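Local coordinates for transcription regulator AmtR (Mycobacterium smegmatis, PDB 5E57), which probably binds DNA through a helix-turn-helix motif as a TetR-family transcription regulator linked to nitrogen and urea metabolism, at residues A82-Y91 against L194-L202. Sequence-based numbering, arbitrary orientation.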
ATOM      1  N   ALA A  82      -6.712  -5.384 -22.127  1.00 22.95           N
ATOM      2  CA  ALA A  82      -7.165  -4.220 -21.335  1.00 22.83           C
ATOM      3  C   ALA A  82      -8.512  -4.414 -20.633  1.00 24.34           C
ATOM      4  O   ALA A  82      -8.604  -4.158 -19.425  1.00 25.13           O
ATOM      5  CB  ALA A  82      -7.155  -2.933 -22.180  1.00 26.68           C
ATOM      6  N   PRO A  83      -9.545  -4.905 -21.357  1.00 22.84           N
ATOM      7  CA  PRO A  83     -10.804  -5.102 -20.664  1.00 23.57           C
ATOM      8  C   PRO A  83     -10.699  -6.177 -19.615  1.00 24.44           C
ATOM      9  O   PRO A  83     -11.532  -6.218 -18.694  1.00 21.42           O
ATOM     10  CB  PRO A  83     -11.775  -5.547 -21.764  1.00 22.76           C
ATOM     11  CG  PRO A  83     -11.256  -4.853 -23.003  1.00 26.02           C
ATOM     12  CD  PRO A  83      -9.733  -4.837 -22.821  1.00 24.53           C
ATOM     13  N   ARG A  84      -9.702  -7.051 -19.741  1.00 23.70           N
ATOM     14  CA  ARG A  84      -9.666  -8.202 -18.832  1.00 25.32           C
ATOM     15  C   ARG A  84      -9.051  -7.787 -17.479  1.00 22.86           C
ATOM     16  O   ARG A  84      -9.612  -8.059 -16.394  1.00 21.15           O
ATOM     17  CB  ARG A  84      -8.951  -9.385 -19.486  1.00 25.48           C
ATOM     18  CG  ARG A  84      -9.861 -10.078 -20.522  1.00 26.19           C
ATOM     19  CD  ARG A  84      -9.220 -11.369 -20.987  1.00 27.71           C
ATOM     20  NE  ARG A  84      -8.106 -11.088 -21.826  1.00 27.17           N
ATOM     21  CZ  ARG A  84      -6.947 -11.758 -21.885  1.00 25.27           C
ATOM     22  NH1 ARG A  84      -6.643 -12.738 -21.077  1.00 27.59           N
ATOM     23  NH2 ARG A  84      -6.054 -11.357 -22.762  1.00 23.53           N
ATOM     24  N   LEU A  85      -7.947  -7.086 -17.593  1.00 22.42           N
ATOM     25  CA  LEU A  85      -7.294  -6.483 -16.493  1.00 22.04           C
ATOM     26  C   LEU A  85      -8.216  -5.492 -15.798  1.00 22.04           C
ATOM     27  O   LEU A  85      -8.430  -5.598 -14.601  1.00 23.99           O
ATOM     28  CB  LEU A  85      -6.072  -5.769 -16.967  1.00 22.46           C
ATOM     29  CG  LEU A  85      -5.305  -4.999 -15.890  1.00 23.22           C
ATOM     30  CD1 LEU A  85      -4.855  -5.957 -14.816  1.00 23.77           C
ATOM     31  CD2 LEU A  85      -4.086  -4.328 -16.519  1.00 24.49           C
ATOM     32  N   HIS A  86      -8.824  -4.612 -16.566  1.00 22.32           N
ATOM     33  CA  HIS A  86      -9.834  -3.737 -16.005  1.00 23.89           C
ATOM     34  C   HIS A  86     -10.854  -4.434 -15.151  1.00 22.66           C
ATOM     35  O   HIS A  86     -11.129  -3.976 -14.046  1.00 23.10           O
ATOM     36  CB  HIS A  86     -10.520  -2.870 -17.041  1.00 22.36           C
ATOM     37  CG  HIS A  86     -11.208  -1.679 -16.438  1.00 22.04           C
ATOM     38  ND1 HIS A  86     -12.558  -1.666 -16.167  1.00 23.17           N
ATOM     39  CD2 HIS A  86     -10.725  -0.507 -15.989  1.00 20.66           C
ATOM     40  CE1 HIS A  86     -12.879  -0.514 -15.591  1.00 22.35           C
ATOM     41  NE2 HIS A  86     -11.790   0.213 -15.500  1.00 21.24           N
ATOM     42  N   ALA A  87     -11.406  -5.549 -15.628  1.00 23.17           N
ATOM     43  CA  ALA A  87     -12.452  -6.211 -14.939  1.00 22.02           C
ATOM     44  C   ALA A  87     -11.857  -6.803 -13.634  1.00 22.97           C
ATOM     45  O   ALA A  87     -12.516  -6.771 -12.599  1.00 20.78           O
ATOM     46  CB  ALA A  87     -13.041  -7.329 -15.767  1.00 24.47           C
ATOM     47  N   LEU A  88     -10.642  -7.352 -13.695  1.00 20.00           N
ATOM     48  CA  LEU A  88     -10.060  -7.892 -12.478  1.00 19.57           C
ATOM     49  C   LEU A  88      -9.880  -6.771 -11.418  1.00 19.38           C
ATOM     50  O   LEU A  88     -10.163  -6.985 -10.258  1.00 22.43           O
ATOM     51  CB  LEU A  88      -8.709  -8.542 -12.788  1.00 21.46           C
ATOM     52  CG  LEU A  88      -7.875  -9.073 -11.610  1.00 19.89           C
ATOM     53  CD1 LEU A  88      -8.633 -10.073 -10.780  1.00 20.02           C
ATOM     54  CD2 LEU A  88      -6.585  -9.687 -12.167  1.00 19.70           C
ATOM     55  N   VAL A  89      -9.393  -5.615 -11.848  1.00 18.00           N
ATOM     56  CA  VAL A  89      -9.095  -4.503 -10.926  1.00 20.09           C
ATOM     57  C   VAL A  89     -10.408  -4.072 -10.255  1.00 21.25           C
ATOM     58  O   VAL A  89     -10.489  -3.933  -9.023  1.00 19.75           O
ATOM     59  CB  VAL A  89      -8.485  -3.333 -11.715  1.00 18.68           C
ATOM     60  CG1 VAL A  89      -8.375  -2.101 -10.893  1.00 19.00           C
ATOM     61  CG2 VAL A  89      -7.073  -3.674 -12.178  1.00 20.11           C
ATOM     62  N   ILE A  90     -11.483  -3.931 -11.028  1.00 20.44           N
ATOM     63  CA  ILE A  90     -12.723  -3.472 -10.389  1.00 21.23           C
ATOM     64  C   ILE A  90     -13.155  -4.504  -9.374  1.00 20.51           C
ATOM     65  O   ILE A  90     -13.424  -4.182  -8.244  1.00 20.28           O
ATOM     66  CB  ILE A  90     -13.836  -3.247 -11.385  1.00 20.42           C
ATOM     67  CG1 ILE A  90     -13.428  -2.158 -12.363  1.00 22.74           C
ATOM     68  CG2 ILE A  90     -15.179  -2.945 -10.696  1.00 19.97           C
ATOM     69  CD1 ILE A  90     -12.914  -0.860 -11.799  1.00 21.78           C
ATOM     70  N   TYR A  91     -13.142  -5.767  -9.757  1.00 20.29           N
ATOM     71  CA  TYR A  91     -13.653  -6.798  -8.910  1.00 18.27           C
ATOM     72  C   TYR A  91     -12.860  -6.873  -7.684  1.00 18.03           C
ATOM     73  O   TYR A  91     -13.403  -6.984  -6.568  1.00 21.35           O
ATOM     74  CB  TYR A  91     -13.616  -8.156  -9.635  1.00 20.57           C
ATOM     75  CG  TYR A  91     -14.112  -9.315  -8.810  1.00 21.90           C
ATOM     76  CD1 TYR A  91     -15.491  -9.594  -8.714  1.00 23.26           C
ATOM     77  CD2 TYR A  91     -13.241 -10.126  -8.115  1.00 20.56           C
ATOM     78  CE1 TYR A  91     -15.965 -10.660  -7.965  1.00 24.31           C
ATOM     79  CE2 TYR A  91     -13.708 -11.254  -7.397  1.00 22.09           C
ATOM     80  CZ  TYR A  91     -15.076 -11.522  -7.315  1.00 22.94           C
ATOM     81  OH  TYR A  91     -15.592 -12.597  -6.603  1.00 22.68           O
ATOM     82  N   LEU A 194     -14.898   1.204 -21.747  1.00 28.93           N
ATOM     83  CA  LEU A 194     -14.224   0.225 -20.938  1.00 29.67           C
ATOM     84  C   LEU A 194     -15.024  -0.012 -19.647  1.00 28.92           C
ATOM     85  O   LEU A 194     -15.388  -1.166 -19.297  1.00 27.11           O
ATOM     86  CB  LEU A 194     -12.795   0.713 -20.683  1.00 30.96           C
ATOM     87  CG  LEU A 194     -11.888  -0.206 -19.860  1.00 34.56           C
ATOM     88  CD1 LEU A 194     -11.803  -1.581 -20.514  1.00 35.17           C
ATOM     89  CD2 LEU A 194     -10.480   0.347 -19.704  1.00 35.37           C
ATOM     90  N   ALA A 195     -15.380   1.079 -18.961  1.00 23.94           N
ATOM     91  CA  ALA A 195     -16.178   0.918 -17.750  1.00 26.82           C
ATOM     92  C   ALA A 195     -17.391   0.179 -18.018  1.00 26.83           C
ATOM     93  O   ALA A 195     -17.818  -0.614 -17.186  1.00 25.38           O
ATOM     94  CB  ALA A 195     -16.565   2.258 -17.086  1.00 30.42           C
ATOM     95  N   ALA A 196     -18.044   0.474 -19.136  1.00 28.01           N
ATOM     96  CA  ALA A 196     -19.358  -0.130 -19.343  1.00 28.71           C
ATOM     97  C   ALA A 196     -19.187  -1.634 -19.599  1.00 26.45           C
ATOM     98  O   ALA A 196     -20.000  -2.433 -19.176  1.00 24.46           O
ATOM     99  CB  ALA A 196     -20.072   0.537 -20.528  1.00 29.66           C
ATOM    100  N   ALA A 197     -18.147  -1.996 -20.350  1.00 30.09           N
ATOM    101  CA  ALA A 197     -17.852  -3.447 -20.618  1.00 30.26           C
ATOM    102  C   ALA A 197     -17.643  -4.195 -19.287  1.00 27.76           C
ATOM    103  O   ALA A 197     -18.200  -5.269 -19.021  1.00 28.55           O
ATOM    104  CB  ALA A 197     -16.611  -3.581 -21.494  1.00 29.94           C
ATOM    105  N   THR A 198     -16.839  -3.598 -18.412  1.00 28.90           N
ATOM    106  CA  THR A 198     -16.559  -4.234 -17.117  1.00 25.35           C
ATOM    107  C   THR A 198     -17.870  -4.298 -16.272  1.00 25.10           C
ATOM    108  O   THR A 198     -18.205  -5.318 -15.649  1.00 22.40           O
ATOM    109  CB  THR A 198     -15.451  -3.452 -16.425  1.00 23.62           C
ATOM    110  OG1 THR A 198     -14.212  -3.629 -17.120  1.00 24.82           O
ATOM    111  CG2 THR A 198     -15.325  -3.900 -15.015  1.00 27.33           C
ATOM    112  N   ALA A 199     -18.640  -3.217 -16.255  1.00 27.92           N
ATOM    113  CA  ALA A 199     -19.965  -3.224 -15.535  1.00 27.19           C
ATOM    114  C   ALA A 199     -20.761  -4.426 -15.955  1.00 27.22           C
ATOM    115  O   ALA A 199     -21.230  -5.223 -15.172  1.00 25.94           O
ATOM    116  CB  ALA A 199     -20.715  -1.984 -15.899  1.00 30.13           C
ATOM    117  N   SER A 200     -20.819  -4.580 -17.257  1.00 28.65           N
ATOM    118  CA  SER A 200     -21.467  -5.724 -17.869  1.00 31.31           C
ATOM    119  C   SER A 200     -20.913  -7.106 -17.439  1.00 29.04           C
ATOM    120  O   SER A 200     -21.648  -7.985 -16.935  1.00 26.26           O
ATOM    121  CB  SER A 200     -21.322  -5.548 -19.371  1.00 35.01           C
ATOM    122  OG  SER A 200     -21.995  -6.582 -20.036  1.00 41.30           O
ATOM    123  N   ARG A 201     -19.596  -7.282 -17.603  1.00 29.66           N
ATOM    124  CA  ARG A 201     -18.934  -8.550 -17.233  1.00 27.72           C
ATOM    125  C   ARG A 201     -19.173  -8.919 -15.771  1.00 26.35           C
ATOM    126  O   ARG A 201     -19.317 -10.086 -15.410  1.00 22.59           O
ATOM    127  CB  ARG A 201     -17.403  -8.418 -17.461  1.00 28.22           C
ATOM    128  CG  ARG A 201     -17.013  -8.368 -18.917  1.00 29.38           C
ATOM    129  CD  ARG A 201     -15.699  -9.077 -19.162  1.00 28.95           C
ATOM    130  NE  ARG A 201     -15.772 -10.479 -18.687  1.00 31.56           N
ATOM    131  CZ  ARG A 201     -14.825 -11.378 -18.932  1.00 30.50           C
ATOM    132  NH1 ARG A 201     -13.765 -11.043 -19.656  1.00 26.08           N
ATOM    133  NH2 ARG A 201     -14.936 -12.598 -18.418  1.00 31.20           N
ATOM    134  N   LEU A 202     -19.170  -7.896 -14.919  1.00 27.28           N
ATOM    135  CA  LEU A 202     -19.259  -8.107 -13.484  1.00 29.36           C
ATOM    136  C   LEU A 202     -20.711  -8.115 -12.948  1.00 28.93           C
ATOM    137  O   LEU A 202     -20.956  -8.541 -11.837  1.00 25.60           O
ATOM    138  CB  LEU A 202     -18.388  -7.059 -12.757  1.00 29.60           C
ATOM    139  CG  LEU A 202     -16.879  -7.162 -13.033  1.00 29.88           C
ATOM    140  CD1 LEU A 202     -16.122  -6.220 -12.133  1.00 27.21           C
ATOM    141  CD2 LEU A 202     -16.422  -8.615 -12.796  1.00 30.04           C
TER
HETATM  142  O   HOH W   1     -14.086  -5.513 -19.009  1.00 24.14           O
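Thr198 turns its methyl CG2 onto the backbone of the facing helix, 3.7 Å from Ala87 CA, where the axes of 82-91 and 194-202 approach to 9.2 Å and cross at -62°. Ile90 flanks the same methyl with CG1 and, through CG2, meets Leu202 CD1 at 3.7 Å; that leucine methyl also rests against Tyr91 CB. One helix turn before Thr198, Leu194 lies over a face of the His86 imidazole in a CH-pi contact, CG 4.0 Å from the ring centroid, while its CD1 packs on Pro83. With CG anti to the backbone N (chi1 -161°), His86 reaches across to Thr198, and its ND1 meets OG1 near the ring plane in a nearly straight hydrogen bond of 2.7 Å (166°). A water continues this polar strip, donating to Pro83 O and hydrogen-bonded to Thr198 OG1, so the buried hydroxyl is gripped by both ring and water. At the outer edge, Arg201 passes its NH1 near Arg84 CG and forms a salt bridge with Glu77, whereas Arg84 NH1 hydrogen-bonds Leu74 O. This obliquely crossed helix pair belongs to the all-helical C-terminal ligand-binding domain of TetR-family regulators, away from the predicted helix-turn-helix.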